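Local coordinates for protein Crov588 (Cafeteriavirus, PDB 6NYR) that is of unknown function but folds into a circular leucine-rich-repeat solenoid built from a long run of FNIP repeats, at residues R613-I618 and F636-T641; N621-S626 and V644-L649; L630-Y635 and K650-Y655. All blocks are in the same frame, centred on the assembly; numbering follows the deposited sequence.

Interaction 1 of 3, residues R613-I618 and F636-T641; sequences RFNQKI and FNQELT
Two aromatic side chains lead the hydrophobic half of this contact, Phe614 and Phe636, which lie side by side and point the same way. Both put CG anti to the backbone N (chi1 177° in each), so the rings leave the backbone in the same direction, and similar chi2 values turn them alike; they meet at their near sides, Phe614 CD2 to Phe636 CD1, 3.8 Å apart. The rim of Phe636 also faces backbone oxygens: Gln616 O lies 3.7 Å from CE1, near the ring plane, and Phe614 O sits at the edge, in plane, with CB of Phe636 at 3.5 Å. Further along, Ile618 CB touches Leu640 CD2 at 4.4 Å.

On the polar side, the carboxamide of Asn615, also anti to its backbone N, extends to Asn637 N, with ND2 3.0 Å away. Gln638 bends at chi2 and crosses the Asn615 side chain at about a right angle, its amide plane turned 53° from that of Asn615. Its CG lies 3.3 Å from Asn615 ND2.

The second shell fixes this arrangement. Phe610 stacks on Phe614 and Phe632 on Phe636, while Asn593 OD1 accepts from both Asn615 N and Gln616 NE2, which ties the middle of 613-618 to the preceding coil. Helix 659-662 touches Phe636 and Leu640 through Ile662.

The two segments run 11° apart, and their Phe-Asn-Gln triplets are offset by 22 residues, one turn of the leucine-rich-repeat solenoid. The chemistry is therefore split: aromatic C-H edges directed at carbonyl oxygens, probably a mild electrostatic attraction, inside, and a carboxamide close to the next coil's backbone at the partly exposed rim, where the polar bonding is left open.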
loop_
_atom_site.group_PDB
_atom_site.type_symbol
_atom_site.label_atom_id
_atom_site.label_comp_id
_atom_site.label_asym_id
_atom_site.label_seq_id
_atom_site.Cartn_x
_atom_site.Cartn_y
_atom_site.Cartn_z
ATOM N N ARG A 613 2.883 31.192 -6.767
ATOM C CA ARG A 613 3.223 32.604 -6.885
ATOM C C ARG A 613 2.114 33.468 -7.478
ATOM O O ARG A 613 2.286 34.689 -7.558
ATOM C CB ARG A 613 4.497 32.759 -7.729
ATOM C CG ARG A 613 5.739 32.174 -7.070
ATOM C CD ARG A 613 7.001 32.377 -7.899
ATOM N NE ARG A 613 8.203 32.091 -7.117
ATOM C CZ ARG A 613 8.726 32.924 -6.220
ATOM N NH1 ARG A 613 8.153 34.097 -5.991
ATOM N NH2 ARG A 613 9.821 32.583 -5.555
ATOM N N PHE A 614 0.980 32.889 -7.871
ATOM C CA PHE A 614 -0.073 33.683 -8.495
ATOM C C PHE A 614 -0.657 34.677 -7.495
ATOM O O PHE A 614 -0.975 34.320 -6.358
ATOM C CB PHE A 614 -1.185 32.787 -9.040
ATOM C CG PHE A 614 -2.335 33.555 -9.634
ATOM C CD1 PHE A 614 -2.316 33.939 -10.969
ATOM C CD2 PHE A 614 -3.425 33.909 -8.857
ATOM C CE1 PHE A 614 -3.368 34.648 -11.512
ATOM C CE2 PHE A 614 -4.479 34.624 -9.401
ATOM C CZ PHE A 614 -4.446 34.991 -10.729
ATOM N N ASN A 615 -0.808 35.929 -7.928
ATOM C CA ASN A 615 -1.250 37.002 -7.045
ATOM C C ASN A 615 -1.739 38.191 -7.863
ATOM O O ASN A 615 -1.234 39.309 -7.715
ATOM C CB ASN A 615 -0.108 37.407 -6.108
ATOM C CG ASN A 615 -0.534 38.427 -5.054
ATOM O OD1 ASN A 615 0.306 39.072 -4.430
ATOM N ND2 ASN A 615 -1.835 38.578 -4.866
ATOM N N GLN A 616 -2.717 37.951 -8.736
ATOM C CA GLN A 616 -3.324 38.985 -9.565
ATOM C C GLN A 616 -4.796 39.126 -9.197
ATOM O O GLN A 616 -5.461 38.148 -8.844
ATOM C CB GLN A 616 -3.195 38.645 -11.053
ATOM C CG GLN A 616 -1.767 38.422 -11.516
ATOM C CD GLN A 616 -0.933 39.684 -11.465
ATOM O OE1 GLN A 616 -1.407 40.769 -11.802
ATOM N NE2 GLN A 616 0.314 39.550 -11.027
ATOM N N LYS A 617 -5.302 40.355 -9.284
ATOM C CA LYS A 617 -6.684 40.618 -8.908
ATOM C C LYS A 617 -7.641 39.838 -9.804
ATOM O O LYS A 617 -7.379 39.633 -10.992
ATOM C CB LYS A 617 -6.975 42.119 -9.000
ATOM C CG LYS A 617 -6.811 42.697 -10.400
ATOM C CD LYS A 617 -7.365 44.116 -10.493
ATOM C CE LYS A 617 -7.568 44.530 -11.948
ATOM N NZ LYS A 617 -8.189 45.881 -12.071
ATOM N N ILE A 618 -8.751 39.393 -9.223
ATOM C CA ILE A 618 -9.814 38.716 -9.959
ATOM C C ILE A 618 -11.014 39.650 -10.023
ATOM O O ILE A 618 -11.611 39.982 -8.990
ATOM C CB ILE A 618 -10.193 37.372 -9.314
ATOM C CG1 ILE A 618 -8.984 36.431 -9.277
ATOM C CG2 ILE A 618 -11.359 36.731 -10.060
ATOM C CD1 ILE A 618 -8.482 36.009 -10.649
ATOM N N PHE A 636 -1.107 34.087 -2.892
ATOM C CA PHE A 636 -2.261 34.845 -3.356
ATOM C C PHE A 636 -2.789 35.741 -2.241
ATOM O O PHE A 636 -3.108 35.269 -1.145
ATOM C CB PHE A 636 -3.374 33.914 -3.831
ATOM C CG PHE A 636 -4.622 34.637 -4.263
ATOM C CD1 PHE A 636 -4.689 35.256 -5.500
ATOM C CD2 PHE A 636 -5.723 34.707 -3.427
ATOM C CE1 PHE A 636 -5.836 35.922 -5.898
ATOM C CE2 PHE A 636 -6.869 35.372 -3.817
ATOM C CZ PHE A 636 -6.927 35.979 -5.056
ATOM N N ASN A 637 -2.886 37.034 -2.529
ATOM C CA ASN A 637 -3.146 38.049 -1.513
ATOM C C ASN A 637 -4.010 39.160 -2.103
ATOM O O ASN A 637 -3.626 40.329 -2.159
ATOM C CB ASN A 637 -1.819 38.592 -0.986
ATOM C CG ASN A 637 -1.936 39.194 0.394
ATOM O OD1 ASN A 637 -2.726 38.731 1.219
ATOM N ND2 ASN A 637 -1.154 40.236 0.658
ATOM N N GLN A 638 -5.213 38.814 -2.559
ATOM C CA GLN A 638 -6.119 39.772 -3.173
ATOM C C GLN A 638 -7.510 39.642 -2.567
ATOM O O GLN A 638 -7.942 38.549 -2.194
ATOM C CB GLN A 638 -6.206 39.574 -4.696
ATOM C CG GLN A 638 -4.886 39.720 -5.445
ATOM C CD GLN A 638 -4.299 41.113 -5.324
ATOM O OE1 GLN A 638 -3.150 41.279 -4.921
ATOM N NE2 GLN A 638 -5.086 42.124 -5.682
ATOM N N GLU A 639 -8.205 40.773 -2.470
ATOM C CA GLU A 639 -9.568 40.774 -1.966
ATOM C C GLU A 639 -10.503 40.100 -2.964
ATOM O O GLU A 639 -10.543 40.463 -4.144
ATOM C CB GLU A 639 -10.042 42.210 -1.712
ATOM C CG GLU A 639 -9.262 42.977 -0.641
ATOM C CD GLU A 639 -9.654 44.453 -0.579
ATOM O OE1 GLU A 639 -10.325 44.933 -1.519
ATOM O OE2 GLU A 639 -9.289 45.133 0.401
ATOM N N LEU A 640 -11.252 39.110 -2.495
ATOM C CA LEU A 640 -12.347 38.545 -3.268
ATOM C C LEU A 640 -13.654 39.196 -2.830
ATOM O O LEU A 640 -13.882 39.416 -1.637
ATOM C CB LEU A 640 -12.448 37.030 -3.101
ATOM C CG LEU A 640 -11.350 36.180 -3.734
ATOM C CD1 LEU A 640 -11.517 34.732 -3.301
ATOM C CD2 LEU A 640 -11.379 36.295 -5.245
ATOM N N THR A 641 -14.505 39.502 -3.800
ATOM C CA THR A 641 -15.840 40.019 -3.546
ATOM C C THR A 641 -16.857 38.974 -3.985
ATOM O O THR A 641 -16.561 38.091 -4.794
ATOM C CB THR A 641 -16.079 41.336 -4.288
ATOM O OG1 THR A 641 -16.031 41.109 -5.702
ATOM C CG2 THR A 641 -15.020 42.365 -3.904
#

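Interaction 2 of 3, residues N621-S626 and V644-L649; sequences NVLPCS and VLPDTL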
loop_
_atom_site.group_PDB
_atom_site.type_symbol
_atom_site.label_atom_id
_atom_site.label_comp_id
_atom_site.label_asym_id
_atom_site.label_seq_id
_atom_site.Cartn_x
_atom_site.Cartn_y
_atom_site.Cartn_z
ATOM N N ASN A 621 -16.715 38.536 -14.215
ATOM C CA ASN A 621 -16.807 37.824 -15.486
ATOM C C ASN A 621 -15.463 37.268 -15.939
ATOM O O ASN A 621 -15.246 37.046 -17.138
ATOM C CB ASN A 621 -17.396 38.725 -16.578
ATOM C CG ASN A 621 -18.802 39.189 -16.251
ATOM O OD1 ASN A 621 -19.736 38.397 -16.229
ATOM N ND2 ASN A 621 -18.956 40.485 -16.000
ATOM N N VAL A 622 -14.560 37.039 -14.994
ATOM C CA VAL A 622 -13.277 36.408 -15.264
ATOM C C VAL A 622 -13.321 34.917 -14.961
ATOM O O VAL A 622 -12.837 34.099 -15.744
ATOM C CB VAL A 622 -12.167 37.115 -14.452
ATOM C CG1 VAL A 622 -10.868 36.343 -14.536
ATOM C CG2 VAL A 622 -11.980 38.550 -14.940
ATOM N N LEU A 623 -13.900 34.543 -13.829
ATOM C CA LEU A 623 -13.948 33.142 -13.425
ATOM C C LEU A 623 -15.031 32.402 -14.208
ATOM O O LEU A 623 -16.083 32.974 -14.509
ATOM C CB LEU A 623 -14.221 33.035 -11.929
ATOM C CG LEU A 623 -13.080 33.502 -11.026
ATOM C CD1 LEU A 623 -13.434 33.286 -9.559
ATOM C CD2 LEU A 623 -11.781 32.791 -11.357
ATOM N N PRO A 624 -14.796 31.138 -14.557
ATOM C CA PRO A 624 -15.781 30.400 -15.363
ATOM C C PRO A 624 -17.129 30.262 -14.667
ATOM O O PRO A 624 -17.207 30.074 -13.450
ATOM C CB PRO A 624 -15.115 29.030 -15.576
ATOM C CG PRO A 624 -13.642 29.301 -15.439
ATOM C CD PRO A 624 -13.544 30.377 -14.370
ATOM N N CYS A 625 -18.197 30.321 -15.473
ATOM C CA CYS A 625 -19.559 30.252 -14.961
ATOM C C CYS A 625 -19.963 28.868 -14.466
ATOM O O CYS A 625 -21.009 28.749 -13.818
ATOM C CB CYS A 625 -20.552 30.677 -16.043
ATOM S SG CYS A 625 -20.315 32.344 -16.683
ATOM N N SER A 626 -19.197 27.826 -14.774
ATOM C CA SER A 626 -19.491 26.489 -14.272
ATOM C C SER A 626 -18.595 26.087 -13.117
ATOM O O SER A 626 -18.721 24.967 -12.610
ATOM C CB SER A 626 -19.354 25.442 -15.384
ATOM O OG SER A 626 -20.480 25.441 -16.233
ATOM N N VAL A 644 -17.752 38.500 -7.699
ATOM C CA VAL A 644 -16.673 38.032 -8.562
ATOM C C VAL A 644 -16.698 36.512 -8.623
ATOM O O VAL A 644 -16.231 35.913 -9.597
ATOM C CB VAL A 644 -15.316 38.551 -8.047
ATOM C CG1 VAL A 644 -14.192 37.625 -8.445
ATOM C CG2 VAL A 644 -15.061 39.972 -8.552
ATOM N N LEU A 645 -17.216 35.887 -7.592
ATOM C CA LEU A 645 -17.270 34.428 -7.512
ATOM C C LEU A 645 -18.522 33.912 -8.207
ATOM O O LEU A 645 -19.609 34.474 -8.014
ATOM C CB LEU A 645 -17.262 33.976 -6.066
ATOM C CG LEU A 645 -16.014 34.359 -5.262
ATOM C CD1 LEU A 645 -16.228 34.107 -3.780
ATOM C CD2 LEU A 645 -14.800 33.592 -5.758
ATOM N N PRO A 646 -18.418 32.880 -9.046
ATOM C CA PRO A 646 -19.623 32.339 -9.689
ATOM C C PRO A 646 -20.525 31.624 -8.692
ATOM O O PRO A 646 -20.079 31.062 -7.688
ATOM C CB PRO A 646 -19.064 31.363 -10.736
ATOM C CG PRO A 646 -17.709 30.981 -10.212
ATOM C CD PRO A 646 -17.186 32.216 -9.517
ATOM N N ASP A 647 -21.824 31.654 -8.994
ATOM C CA ASP A 647 -22.827 31.072 -8.110
ATOM C C ASP A 647 -22.687 29.562 -7.986
ATOM O O ASP A 647 -23.167 28.987 -7.003
ATOM C CB ASP A 647 -24.226 31.426 -8.620
ATOM C CG ASP A 647 -24.508 32.909 -8.557
ATOM O OD1 ASP A 647 -24.034 33.567 -7.604
ATOM O OD2 ASP A 647 -25.190 33.425 -9.469
ATOM N N THR A 648 -22.043 28.909 -8.953
ATOM C CA THR A 648 -21.868 27.466 -8.885
ATOM C C THR A 648 -20.841 27.045 -7.842
ATOM O O THR A 648 -20.791 25.859 -7.502
ATOM C CB THR A 648 -21.440 26.915 -10.255
ATOM O OG1 THR A 648 -20.418 27.752 -10.812
ATOM C CG2 THR A 648 -22.626 26.837 -11.204
ATOM N N LEU A 649 -20.035 27.975 -7.325
ATOM C CA LEU A 649 -18.898 27.587 -6.504
ATOM C C LEU A 649 -19.338 26.746 -5.311
ATOM O O LEU A 649 -20.301 27.072 -4.615
ATOM C CB LEU A 649 -18.136 28.820 -6.012
ATOM C CG LEU A 649 -16.834 28.470 -5.287
ATOM C CD1 LEU A 649 -15.838 27.835 -6.260
ATOM C CD2 LEU A 649 -16.208 29.676 -4.602
HETATM O O HOH W 1 -14.819 36.277 -11.942
#
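In the outer loops of the leucine-rich-repeat solenoid, where each coil returns toward its next strand, segments 621-626 and 644-649 run 14° apart, and three residues carry most of the contact: Leu623, Pro646 and Thr648. Leu623 has CG anti to its carbonyl carbon (chi1 -69°), which carries CD1 to the neighbouring coil. There CD1 lies 3.9 Å from Pro646 CD and 4.1 Å from Leu645 CD2, and the leucine and the proline ring cross at about a right angle. Strand residue Leu630 backs Leu623 from the core.

Pro646 lies with its CG 3.4 Å from Pro624 O, so the ring rests on a backbone carbonyl of the preceding coil. It also opens a type I beta turn, closed by Leu649 N donating to Pro646 O at 3.1 Å. Within that turn Thr648 holds OG1 between its backbone N and carbonyl carbon (chi1 45°). The hydroxyl thereby comes within 3.2 Å of Cys625 O, while its hydrogen bond goes to Leu627 O just past the first segment.

No direct hydrogen bond joins the segments; one water does the bridging, accepting from Leu623 N at 2.7 Å and donating to Val644 O at 2.8 Å.

Interaction 3 of 3, residues L630-Y635 and K650-Y655; sequences LTFGWY and KVLKIY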
loop_
_atom_site.group_PDB
_atom_site.type_symbol
_atom_site.label_atom_id
_atom_site.label_comp_id
_atom_site.label_asym_id
_atom_site.label_seq_id
_atom_site.Cartn_x
_atom_site.Cartn_y
_atom_site.Cartn_z
ATOM N N LEU A 630 -12.285 26.117 -6.670
ATOM C CA LEU A 630 -11.291 27.149 -6.938
ATOM C C LEU A 630 -10.219 27.086 -5.864
ATOM O O LEU A 630 -10.524 27.200 -4.673
ATOM C CB LEU A 630 -11.936 28.534 -6.958
ATOM C CG LEU A 630 -10.986 29.714 -7.175
ATOM C CD1 LEU A 630 -10.234 29.565 -8.485
ATOM C CD2 LEU A 630 -11.750 31.027 -7.122
ATOM N N THR A 631 -8.970 26.903 -6.282
ATOM C CA THR A 631 -7.850 26.784 -5.362
ATOM C C THR A 631 -6.784 27.816 -5.699
ATOM O O THR A 631 -6.328 27.897 -6.846
ATOM C CB THR A 631 -7.248 25.376 -5.407
ATOM O OG1 THR A 631 -8.249 24.415 -5.048
ATOM C CG2 THR A 631 -6.077 25.269 -4.440
ATOM N N PHE A 632 -6.398 28.598 -4.698
ATOM C CA PHE A 632 -5.321 29.566 -4.812
ATOM C C PHE A 632 -4.092 29.062 -4.068
ATOM O O PHE A 632 -4.166 28.154 -3.235
ATOM C CB PHE A 632 -5.740 30.921 -4.247
ATOM C CG PHE A 632 -6.729 31.645 -5.098
ATOM C CD1 PHE A 632 -6.321 32.326 -6.234
ATOM C CD2 PHE A 632 -8.076 31.639 -4.771
ATOM C CE1 PHE A 632 -7.238 32.992 -7.021
ATOM C CE2 PHE A 632 -8.991 32.301 -5.556
ATOM C CZ PHE A 632 -8.572 32.976 -6.680
ATOM N N GLY A 633 -2.954 29.684 -4.367
ATOM C CA GLY A 633 -1.679 29.266 -3.831
ATOM C C GLY A 633 -1.261 30.069 -2.607
ATOM O O GLY A 633 -1.985 30.915 -2.095
ATOM N N TRP A 634 -0.036 29.773 -2.156
ATOM C CA TRP A 634 0.507 30.376 -0.940
ATOM C C TRP A 634 0.488 31.894 -1.017
ATOM O O TRP A 634 0.003 32.566 -0.101
ATOM C CB TRP A 634 1.931 29.845 -0.754
ATOM C CG TRP A 634 2.568 29.999 0.585
ATOM C CD1 TRP A 634 2.003 30.475 1.729
ATOM C CD2 TRP A 634 3.919 29.651 0.916
ATOM N NE1 TRP A 634 2.921 30.454 2.753
ATOM C CE2 TRP A 634 4.105 29.950 2.278
ATOM C CE3 TRP A 634 4.989 29.117 0.190
ATOM C CZ2 TRP A 634 5.318 29.729 2.931
ATOM C CZ3 TRP A 634 6.191 28.904 0.839
ATOM C CH2 TRP A 634 6.347 29.213 2.194
ATOM N N TYR A 635 0.983 32.453 -2.115
ATOM C CA TYR A 635 1.249 33.883 -2.190
ATOM C C TYR A 635 0.046 34.709 -2.644
ATOM O O TYR A 635 0.163 35.935 -2.750
ATOM C CB TYR A 635 2.436 34.140 -3.134
ATOM C CG TYR A 635 3.782 33.686 -2.595
ATOM C CD1 TYR A 635 3.903 33.162 -1.317
ATOM C CD2 TYR A 635 4.934 33.799 -3.364
ATOM C CE1 TYR A 635 5.129 32.752 -0.819
ATOM C CE2 TYR A 635 6.167 33.394 -2.874
ATOM C CZ TYR A 635 6.258 32.871 -1.600
ATOM O OH TYR A 635 7.474 32.464 -1.103
ATOM N N LYS A 650 -18.599 25.667 -5.075
ATOM C CA LYS A 650 -18.814 24.773 -3.944
ATOM C C LYS A 650 -17.694 24.818 -2.920
ATOM O O LYS A 650 -17.966 24.754 -1.719
ATOM C CB LYS A 650 -18.995 23.334 -4.444
ATOM C CG LYS A 650 -20.242 23.134 -5.303
ATOM C CD LYS A 650 -20.418 21.676 -5.708
ATOM C CE LYS A 650 -21.611 21.483 -6.637
ATOM N NZ LYS A 650 -22.896 21.800 -5.931
ATOM N N VAL A 651 -16.442 24.934 -3.356
ATOM C CA VAL A 651 -15.300 24.885 -2.450
ATOM C C VAL A 651 -14.276 25.931 -2.864
ATOM O O VAL A 651 -13.843 25.962 -4.020
ATOM C CB VAL A 651 -14.653 23.485 -2.428
ATOM C CG1 VAL A 651 -13.385 23.494 -1.590
ATOM C CG2 VAL A 651 -15.640 22.456 -1.903
ATOM N N LEU A 652 -13.878 26.771 -1.911
ATOM C CA LEU A 652 -12.799 27.734 -2.093
ATOM C C LEU A 652 -11.640 27.324 -1.191
ATOM O O LEU A 652 -11.806 27.229 0.029
ATOM C CB LEU A 652 -13.268 29.150 -1.762
ATOM C CG LEU A 652 -12.193 30.238 -1.716
ATOM C CD1 LEU A 652 -11.500 30.356 -3.064
ATOM C CD2 LEU A 652 -12.810 31.570 -1.309
ATOM N N LYS A 653 -10.478 27.079 -1.793
ATOM C CA LYS A 653 -9.279 26.665 -1.070
ATOM C C LYS A 653 -8.324 27.848 -0.953
ATOM O O LYS A 653 -7.931 28.438 -1.966
ATOM C CB LYS A 653 -8.602 25.499 -1.791
ATOM C CG LYS A 653 -7.340 24.984 -1.123
ATOM C CD LYS A 653 -7.641 24.056 0.041
ATOM C CE LYS A 653 -7.786 22.619 -0.445
ATOM N NZ LYS A 653 -6.457 21.963 -0.652
ATOM N N ILE A 654 -7.915 28.155 0.279
ATOM C CA ILE A 654 -7.248 29.411 0.599
ATOM C C ILE A 654 -6.156 29.166 1.630
ATOM O O ILE A 654 -6.258 28.272 2.474
ATOM C CB ILE A 654 -8.278 30.445 1.121
ATOM C CG1 ILE A 654 -9.074 31.054 -0.041
ATOM C CG2 ILE A 654 -7.615 31.527 1.954
ATOM C CD1 ILE A 654 -8.210 31.697 -1.111
ATOM N N TYR A 655 -5.101 29.974 1.557
ATOM C CA TYR A 655 -4.066 29.970 2.584
ATOM C C TYR A 655 -4.606 30.682 3.818
ATOM O O TYR A 655 -5.040 31.837 3.731
ATOM C CB TYR A 655 -2.794 30.648 2.085
ATOM C CG TYR A 655 -1.692 30.729 3.126
ATOM C CD1 TYR A 655 -1.386 29.635 3.928
ATOM C CD2 TYR A 655 -0.950 31.889 3.297
ATOM C CE1 TYR A 655 -0.383 29.701 4.879
ATOM C CE2 TYR A 655 0.060 31.962 4.242
ATOM C CZ TYR A 655 0.340 30.864 5.030
ATOM O OH TYR A 655 1.344 30.927 5.975
#
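Parallel strands of successive coils in a leucine-rich-repeat solenoid meet here, 629-631 against 651-655; the touching parts, 630-634 and 651-655, run 9° apart. Three backbone hydrogen bonds set the register: Leu630 N donates to Val651 O at 3.1 Å, Lys653 N to Leu630 O at 2.9 Å, and Phe632 N to Lys653 O at 3.1 Å. The last is almost straight, with 177° at the hydrogen, and the donor lies in the carbonyl plane.

Apolar packing follows this register. On the buried face Leu630 and Leu652, both with CG anti to the backbone N, point the same way and touch, CD2 to CD1, at 4.1 Å. Phe632 crosses Leu652 obliquely and receives Leu652 CD1 at its ring edge, while its CD2 meets Ile654 CD1 at 3.7 Å. The Phe632 ring also meets that of Phe610, nearly parallel to it. On the other face Thr631 CG2 lies 3.6 Å from Lys653 CG; the lysine chain then bends at each further torsion and leads away.

Aromatic contact finishes the segments past the strand pairing. Trp634, with CG anti to its backbone N, brings the edge of its five-membered ring to the face of Tyr655 in a T-shaped stack, planes at 86° and centroids 4.5 Å apart. Trp634 CD1 sits over the centre of the tyrosine ring, 3.5 Å above its plane.

Overall arrangement
From the N-terminal side the chain passes 613-618, 621-626 and 630-635, then repeats the circuit through 636-641, 644-649 and 650-655. Each contact closes a loop of one coil, so the three loops overlap and cross without any nesting. Interactions 1 and 2 join loop segments of successive coils, both centred about 39 Å from the chain centre, whereas interaction 3 joins strands about 29 Å from it, on the inner side of the ring. A shared core connects them: Ile618 meets Val644 and Leu623, Leu623 meets Leu630, Phe614 meets Phe632, and Leu640 meets Leu652. Together they tie two neighbouring coils near the C-terminal end of the solenoid.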